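Long-range contacts in cupin 2, conserved barrel domain protein (Novosphingobium aromaticivorans DSM 12444, PDB 3ES1), which is of unknown function but has a cupin-like barrel fold and forms an assembly of two subunits: residues A[74-79]-A[150-154]; A[96-102]-A[128-132]. All coordinates share one frame; numbering follows the deposited sequence.

From the N terminus, the first residues to make either contact are 74-79, the end of the loop leading into strand 79-86. They are met by 150-154, the end of strand 145-153 and the residue after it, and interaction 1 closes a loop of 70 intervening residues. Within that span, interaction 2 closes a shorter loop, bringing 128-132 back against 96-102, so the two nest and do not cross. In one antiparallel sheet the strands run 79-86, 145-153, 99-107, 127-130: interaction 1 joins the first two, interaction 2 the last two, and the pairing of 145-153 with 99-107 connects them, with I152 N 2.8 Å from I100 O, a probable hydrogen bond. Both also touch the second subunit.

Interaction 1: A[74-79]-A[150-154]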
ATOM      1  N   THR A  74      -4.486  12.831 -16.668  1.00 43.42           N
ATOM      2  CA  THR A  74      -5.327  11.711 -16.234  1.00 43.08           C
ATOM      3  C   THR A  74      -5.774  11.809 -14.771  1.00 41.74           C
ATOM      4  O   THR A  74      -5.015  11.616 -13.835  1.00 40.34           O
ATOM      5  CB  THR A  74      -4.609  10.335 -16.383  1.00 43.52           C
ATOM      6  OG1 THR A  74      -4.258  10.109 -17.757  1.00 45.51           O
ATOM      7  CG2 THR A  74      -5.511   9.203 -15.885  1.00 43.70           C
ATOM      8  N   LEU A  75      -7.044  12.081 -14.580  1.00 40.76           N
ATOM      9  CA  LEU A  75      -7.615  11.910 -13.247  1.00 39.93           C
ATOM     10  C   LEU A  75      -7.236  10.517 -12.735  1.00 38.82           C
ATOM     11  O   LEU A  75      -7.485   9.517 -13.401  1.00 37.94           O
ATOM     12  CB  LEU A  75      -9.127  12.057 -13.301  1.00 40.65           C
ATOM     13  CG  LEU A  75      -9.843  12.464 -12.032  1.00 40.78           C
ATOM     14  CD1 LEU A  75      -9.015  13.464 -11.260  1.00 42.37           C
ATOM     15  CD2 LEU A  75     -11.200  13.036 -12.460  1.00 42.38           C
ATOM     16  N   ASP A  76      -6.635  10.483 -11.547  1.00 37.62           N
ATOM     17  CA  ASP A  76      -6.212   9.224 -10.859  1.00 37.10           C
ATOM     18  C   ASP A  76      -5.152   8.436 -11.633  1.00 35.36           C
ATOM     19  O   ASP A  76      -4.939   7.227 -11.384  1.00 35.38           O
ATOM     20  CB  ASP A  76      -7.418   8.318 -10.552  1.00 38.00           C
ATOM     21  CG  ASP A  76      -8.329   8.903  -9.465  1.00 39.76           C
ATOM     22  OD1 ASP A  76      -7.843   9.191  -8.333  1.00 43.47           O
ATOM     23  OD2 ASP A  76      -9.531   9.078  -9.752  1.00 41.31           O
ATOM     24  N   GLY A  77      -4.518   9.152 -12.563  1.00 32.55           N
ATOM     25  CA  GLY A  77      -3.333   8.679 -13.295  1.00 30.70           C
ATOM     26  C   GLY A  77      -2.183   8.326 -12.358  1.00 27.96           C
ATOM     27  O   GLY A  77      -2.084   8.853 -11.264  1.00 28.47           O
ATOM     28  N   GLY A  78      -1.332   7.405 -12.775  1.00 24.89           N
ATOM     29  CA  GLY A  78      -0.199   6.994 -11.948  1.00 23.67           C
ATOM     30  C   GLY A  78      -0.591   6.312 -10.648  1.00 22.00           C
ATOM     31  O   GLY A  78      -1.540   5.544 -10.594  1.00 21.52           O
ATOM     32  N   SER A  79       0.178   6.568  -9.598  1.00 21.32           N
ATOM     33  CA  SER A  79      -0.140   6.047  -8.265  1.00 21.11           C
ATOM     34  C   SER A  79      -0.057   7.096  -7.206  1.00 20.30           C
ATOM     35  O   SER A  79       0.606   8.125  -7.342  1.00 18.90           O
ATOM     36  CB  SER A  79       0.736   4.836  -7.871  1.00 21.70           C
ATOM     37  OG  SER A  79       2.069   5.176  -7.506  1.00 22.08           O
ATOM     38  N   ILE A 150      -3.389   3.065  -1.067  1.00 17.37           N
ATOM     39  CA  ILE A 150      -2.622   3.082  -2.299  1.00 16.97           C
ATOM     40  C   ILE A 150      -3.545   2.968  -3.517  1.00 17.75           C
ATOM     41  O   ILE A 150      -4.221   1.971  -3.712  1.00 18.11           O
ATOM     42  CB  ILE A 150      -1.569   1.953  -2.343  1.00 15.48           C
ATOM     43  CG1 ILE A 150      -0.589   2.027  -1.155  1.00 15.29           C
ATOM     44  CG2 ILE A 150      -0.744   2.017  -3.662  1.00 15.75           C
ATOM     45  CD1 ILE A 150      -1.085   1.451   0.196  1.00 15.64           C
ATOM     46  N   LEU A 151      -3.536   3.997  -4.353  1.00 17.82           N
ATOM     47  CA  LEU A 151      -4.436   4.055  -5.484  1.00 17.78           C
ATOM     48  C   LEU A 151      -3.635   3.944  -6.765  1.00 18.62           C
ATOM     49  O   LEU A 151      -2.713   4.694  -7.000  1.00 18.96           O
ATOM     50  CB  LEU A 151      -5.309   5.353  -5.462  1.00 17.39           C
ATOM     51  CG  LEU A 151      -6.154   5.608  -4.186  1.00 18.35           C
ATOM     52  CD1 LEU A 151      -5.375   6.406  -3.097  1.00 16.71           C
ATOM     53  CD2 LEU A 151      -7.482   6.325  -4.508  1.00 18.57           C
ATOM     54  N   ILE A 152      -4.027   2.991  -7.599  1.00 19.58           N
ATOM     55  CA  ILE A 152      -3.313   2.704  -8.837  1.00 18.63           C
ATOM     56  C   ILE A 152      -4.270   2.828 -10.018  1.00 19.48           C
ATOM     57  O   ILE A 152      -5.343   2.233 -10.037  1.00 18.57           O
ATOM     58  CB  ILE A 152      -2.691   1.274  -8.809  1.00 19.14           C
ATOM     59  CG1 ILE A 152      -1.652   1.117  -7.691  1.00 19.16           C
ATOM     60  CG2 ILE A 152      -2.024   0.930 -10.164  1.00 17.81           C
ATOM     61  CD1 ILE A 152      -1.328  -0.341  -7.348  1.00 21.05           C
ATOM     62  N   GLU A 153      -3.891   3.716 -10.947  1.00 19.66           N
ATOM     63  CA  GLU A 153      -4.584   3.939 -12.208  1.00 18.82           C
ATOM     64  C   GLU A 153      -5.174   2.662 -12.819  1.00 19.08           C
ATOM     65  O   GLU A 153      -4.517   1.623 -12.870  1.00 18.37           O
ATOM     66  CB  GLU A 153      -3.596   4.616 -13.193  1.00 19.51           C
ATOM     67  CG  GLU A 153      -4.194   4.907 -14.541  1.00 20.78           C
ATOM     68  CD  GLU A 153      -3.203   5.499 -15.540  1.00 23.17           C
ATOM     69  OE1 GLU A 153      -2.066   5.898 -15.149  1.00 22.44           O
ATOM     70  OE2 GLU A 153      -3.575   5.529 -16.734  1.00 19.73           O
ATOM     71  N   ALA A 154      -6.450   2.743 -13.203  1.00 19.41           N
ATOM     72  CA  ALA A 154      -7.088   1.744 -14.077  1.00 20.00           C
ATOM     73  C   ALA A 154      -8.136   2.453 -14.923  1.00 20.70           C
ATOM     74  O   ALA A 154      -8.680   3.497 -14.527  1.00 21.18           O
ATOM     75  CB  ALA A 154      -7.717   0.566 -13.288  1.00 19.37           C
TER
HETATM   76  O   HOH W   1      -4.356   6.816  -8.746  1.00 29.40           O
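E153 and G78 grip each other twice where a type II turn, T74 to G77, leads into strand 79-86 of the cupin barrel and lies over the end of its antiparallel neighbour, 145-153. The backbone bond runs from E153 N to G78 O at 3.0 Å, nearly straight at 172°. From there the E153 side chain can be followed outward. Its CB faces two carbonyl oxygens of the loop, G78 O and D76 O, each 3.4 Å away. With CG anti to the backbone N (chi1 -180°) and the chain extended beyond it, CG passes alongside G77 CA and carries the carboxylate to G78 N, just past the turn. There OE1 accepts G78 N at 2.9 Å, met on its anti side and 30° out of the carboxylate plane, while OE2 lies 4.2 Å from the methyl CG2 of T74, a loose approach. An alanine here would remove the carboxylate and would probably leave G78 N without this acceptor, the loop then held to the strand here by the backbone bond to G78 O. Across the last pair, S79 and I152, the backbones are in non-hydrogen-bonded register. S79 OG turns elsewhere, bonding to T53 OG1 and to Y102 OH of the second subunit. A water bridges the turn and the strand, donating to D76 O at 2.7 Å and weakly to L151 O, which also sits 3.2 Å from S79 CA in a CA-H...O contact.

Interaction 2: A[96-102]-A[128-132]; sequences RTNSIDY and IVQRG
Two backbone bonds, Q130 N to D101 O at 2.9 Å and D101 N to Q130 O at 3.1 Å, make these residues an antiparallel hydrogen-bonded pair joining strands 99-107 and 127-130 of the cupin barrel. Their side chains share a face: D101 OD2 lies 3.6 Å from Q130 CG, with carboxylate and amide planes 63° apart. A water links the groups, donating to OD2 and accepting from Q130 NE2. Beyond the strand pairs, R96 CG lies 3.2 Å from G132 O, and a water donates to both T97 O and G132 O. In the next shell S99 OG donates to the syn lone pair of D101 OD1 and T133 OG1 bonds Q130 OE1, probably fixing how the two groups are turned. On the other face, I100 CG1, anti to the backbone N (chi1 -169°), brings CD1 within 4.1 Å of both V129 CG1 and R131 CG. This side packs on A58 and W51 of the second subunit, where R131 NH2 bonds D62 O and salt-bridges E63 OE2 of that chain. The chemistry thus divides by face: hydrated, hydrogen-bonded polar groups on one, and on the other a mainly apolar surface with a charged end at the dimer interface.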
ATOM      1  N   ARG A  96     -16.791   7.007  -6.789  1.00 21.22           N
ATOM      2  CA  ARG A  96     -16.096   5.976  -7.560  1.00 21.75           C
ATOM      3  C   ARG A  96     -14.925   6.608  -8.270  1.00 20.62           C
ATOM      4  O   ARG A  96     -15.025   7.717  -8.724  1.00 19.97           O
ATOM      5  CB  ARG A  96     -17.041   5.410  -8.617  1.00 22.77           C
ATOM      6  CG  ARG A  96     -16.484   4.347  -9.496  1.00 21.65           C
ATOM      7  CD  ARG A  96     -17.401   4.105 -10.665  1.00 23.18           C
ATOM      8  NE  ARG A  96     -18.721   3.712 -10.232  1.00 25.80           N
ATOM      9  CZ  ARG A  96     -19.852   4.315 -10.568  1.00 27.33           C
ATOM     10  NH1 ARG A  96     -19.865   5.362 -11.367  1.00 26.56           N
ATOM     11  NH2 ARG A  96     -20.997   3.850 -10.089  1.00 29.29           N
ATOM     12  N   THR A  97     -13.810   5.891  -8.353  1.00 18.94           N
ATOM     13  CA  THR A  97     -12.614   6.377  -9.065  1.00 18.66           C
ATOM     14  C   THR A  97     -12.140   5.331 -10.067  1.00 18.74           C
ATOM     15  O   THR A  97     -12.434   4.130  -9.945  1.00 17.49           O
ATOM     16  CB  THR A  97     -11.413   6.750  -8.105  1.00 19.31           C
ATOM     17  OG1 THR A  97     -10.992   5.590  -7.345  1.00 19.51           O
ATOM     18  CG2 THR A  97     -11.788   7.897  -7.100  1.00 19.64           C
ATOM     19  N   ASN A  98     -11.369   5.830 -11.018  1.00 18.57           N
ATOM     20  CA  ASN A  98     -10.711   5.005 -12.049  1.00 19.66           C
ATOM     21  C   ASN A  98      -9.337   4.503 -11.595  1.00 19.88           C
ATOM     22  O   ASN A  98      -8.252   4.963 -12.017  1.00 20.48           O
ATOM     23  CB  ASN A  98     -10.651   5.735 -13.386  1.00 20.51           C
ATOM     24  CG  ASN A  98     -12.017   5.971 -13.973  1.00 20.31           C
ATOM     25  OD1 ASN A  98     -12.984   5.323 -13.604  1.00 25.27           O
ATOM     26  ND2 ASN A  98     -12.103   6.895 -14.883  1.00 21.12           N
ATOM     27  N   SER A  99      -9.438   3.524 -10.718  1.00 18.94           N
ATOM     28  CA  SER A  99      -8.297   2.996 -10.002  1.00 19.06           C
ATOM     29  C   SER A  99      -8.644   1.700  -9.307  1.00 18.95           C
ATOM     30  O   SER A  99      -9.807   1.396  -9.051  1.00 19.16           O
ATOM     31  CB  SER A  99      -7.826   4.013  -8.949  1.00 19.40           C
ATOM     32  OG  SER A  99      -8.834   4.279  -7.973  1.00 18.42           O
ATOM     33  N   ILE A 100      -7.602   0.950  -9.009  1.00 17.88           N
ATOM     34  CA  ILE A 100      -7.683  -0.109  -7.999  1.00 17.11           C
ATOM     35  C   ILE A 100      -6.922   0.427  -6.807  1.00 16.92           C
ATOM     36  O   ILE A 100      -5.877   1.025  -6.954  1.00 17.19           O
ATOM     37  CB  ILE A 100      -7.121  -1.494  -8.505  1.00 15.54           C
ATOM     38  CG1 ILE A 100      -7.470  -2.644  -7.544  1.00 16.09           C
ATOM     39  CG2 ILE A 100      -5.587  -1.501  -8.813  1.00 14.83           C
ATOM     40  CD1 ILE A 100      -7.077  -4.061  -8.085  1.00 16.88           C
ATOM     41  N   ASP A 101      -7.501   0.265  -5.631  1.00 17.77           N
ATOM     42  CA  ASP A 101      -6.908   0.743  -4.406  1.00 17.86           C
ATOM     43  C   ASP A 101      -6.675  -0.362  -3.390  1.00 18.05           C
ATOM     44  O   ASP A 101      -7.510  -1.173  -3.196  1.00 20.04           O
ATOM     45  CB  ASP A 101      -7.763   1.805  -3.730  1.00 17.95           C
ATOM     46  CG  ASP A 101      -8.533   2.646  -4.689  1.00 16.44           C
ATOM     47  OD1 ASP A 101      -7.929   3.130  -5.623  1.00 17.45           O
ATOM     48  OD2 ASP A 101      -9.704   2.792  -4.440  1.00 17.97           O
ATOM     49  N   TYR A 102      -5.535  -0.350  -2.749  1.00 16.79           N
ATOM     50  CA  TYR A 102      -5.247  -1.221  -1.629  1.00 17.30           C
ATOM     51  C   TYR A 102      -5.352  -0.362  -0.370  1.00 17.36           C
ATOM     52  O   TYR A 102      -4.622   0.607  -0.195  1.00 18.87           O
ATOM     53  CB  TYR A 102      -3.851  -1.853  -1.728  1.00 16.15           C
ATOM     54  CG  TYR A 102      -3.586  -2.572  -2.997  1.00 16.28           C
ATOM     55  CD1 TYR A 102      -4.567  -3.419  -3.570  1.00 16.62           C
ATOM     56  CD2 TYR A 102      -2.354  -2.434  -3.672  1.00 18.37           C
ATOM     57  CE1 TYR A 102      -4.309  -4.103  -4.770  1.00 19.15           C
ATOM     58  CE2 TYR A 102      -2.106  -3.125  -4.883  1.00 19.48           C
ATOM     59  CZ  TYR A 102      -3.082  -3.985  -5.408  1.00 18.20           C
ATOM     60  OH  TYR A 102      -2.829  -4.657  -6.600  1.00 17.09           O
ATOM     61  N   ILE A 128      -8.339  -3.923   2.269  1.00 17.03           N
ATOM     62  CA  ILE A 128      -9.370  -3.776   1.259  1.00 16.34           C
ATOM     63  C   ILE A 128      -8.736  -3.699  -0.138  1.00 17.35           C
ATOM     64  O   ILE A 128      -7.777  -2.963  -0.363  1.00 17.37           O
ATOM     65  CB  ILE A 128     -10.250  -2.524   1.444  1.00 15.94           C
ATOM     66  CG1 ILE A 128     -10.792  -2.433   2.901  1.00 13.46           C
ATOM     67  CG2 ILE A 128     -11.356  -2.534   0.426  1.00 13.08           C
ATOM     68  CD1 ILE A 128      -9.902  -1.534   3.748  1.00 15.44           C
ATOM     69  N   VAL A 129      -9.283  -4.509  -1.039  1.00 18.05           N
ATOM     70  CA  VAL A 129      -8.974  -4.406  -2.484  1.00 17.89           C
ATOM     71  C   VAL A 129     -10.184  -3.781  -3.171  1.00 18.55           C
ATOM     72  O   VAL A 129     -11.198  -4.451  -3.396  1.00 19.33           O
ATOM     73  CB  VAL A 129      -8.622  -5.795  -3.073  1.00 17.36           C
ATOM     74  CG1 VAL A 129      -8.184  -5.713  -4.540  1.00 17.00           C
ATOM     75  CG2 VAL A 129      -7.512  -6.469  -2.205  1.00 18.32           C
ATOM     76  N   GLN A 130     -10.079  -2.498  -3.475  1.00 18.44           N
ATOM     77  CA  GLN A 130     -11.183  -1.718  -4.005  1.00 18.26           C
ATOM     78  C   GLN A 130     -11.075  -1.683  -5.514  1.00 17.90           C
ATOM     79  O   GLN A 130     -10.246  -1.049  -6.037  1.00 17.94           O
ATOM     80  CB  GLN A 130     -11.231  -0.296  -3.396  1.00 17.61           C
ATOM     81  CG  GLN A 130     -12.398   0.574  -3.770  1.00 18.44           C
ATOM     82  CD  GLN A 130     -13.489   0.576  -2.705  1.00 17.73           C
ATOM     83  OE1 GLN A 130     -14.534   0.075  -2.907  1.00 18.63           O
ATOM     84  NE2 GLN A 130     -13.190   1.088  -1.587  1.00 18.98           N
ATOM     85  N   ARG A 131     -11.942  -2.413  -6.189  1.00 18.35           N
ATOM     86  CA  ARG A 131     -11.828  -2.664  -7.642  1.00 18.77           C
ATOM     87  C   ARG A 131     -12.727  -1.724  -8.480  1.00 18.90           C
ATOM     88  O   ARG A 131     -13.517  -2.160  -9.311  1.00 19.06           O
ATOM     89  CB  ARG A 131     -12.052  -4.154  -7.937  1.00 19.44           C
ATOM     90  CG  ARG A 131     -10.936  -5.044  -7.331  1.00 18.72           C
ATOM     91  CD  ARG A 131     -11.166  -6.510  -7.532  1.00 21.33           C
ATOM     92  NE  ARG A 131     -11.332  -6.801  -8.959  1.00 22.23           N
ATOM     93  CZ  ARG A 131     -12.486  -7.063  -9.540  1.00 21.93           C
ATOM     94  NH1 ARG A 131     -13.603  -7.056  -8.841  1.00 19.44           N
ATOM     95  NH2 ARG A 131     -12.522  -7.292 -10.843  1.00 21.40           N
ATOM     96  N   GLY A 132     -12.509  -0.435  -8.249  1.00 18.34           N
ATOM     97  CA  GLY A 132     -13.116   0.684  -9.035  1.00 18.87           C
ATOM     98  C   GLY A 132     -14.586   0.862  -8.725  1.00 18.59           C
ATOM     99  O   GLY A 132     -15.399   1.338  -9.514  1.00 18.20           O
TER
HETATM  100  O   HOH W   2     -14.023   2.675 -11.511  1.00 23.16           O
HETATM  101  O   HOH W   3     -11.223   2.185  -6.726  1.00 17.63           O
HETATM  102  O   HOH W   4     -10.473   2.673  -1.748  1.00 19.72           O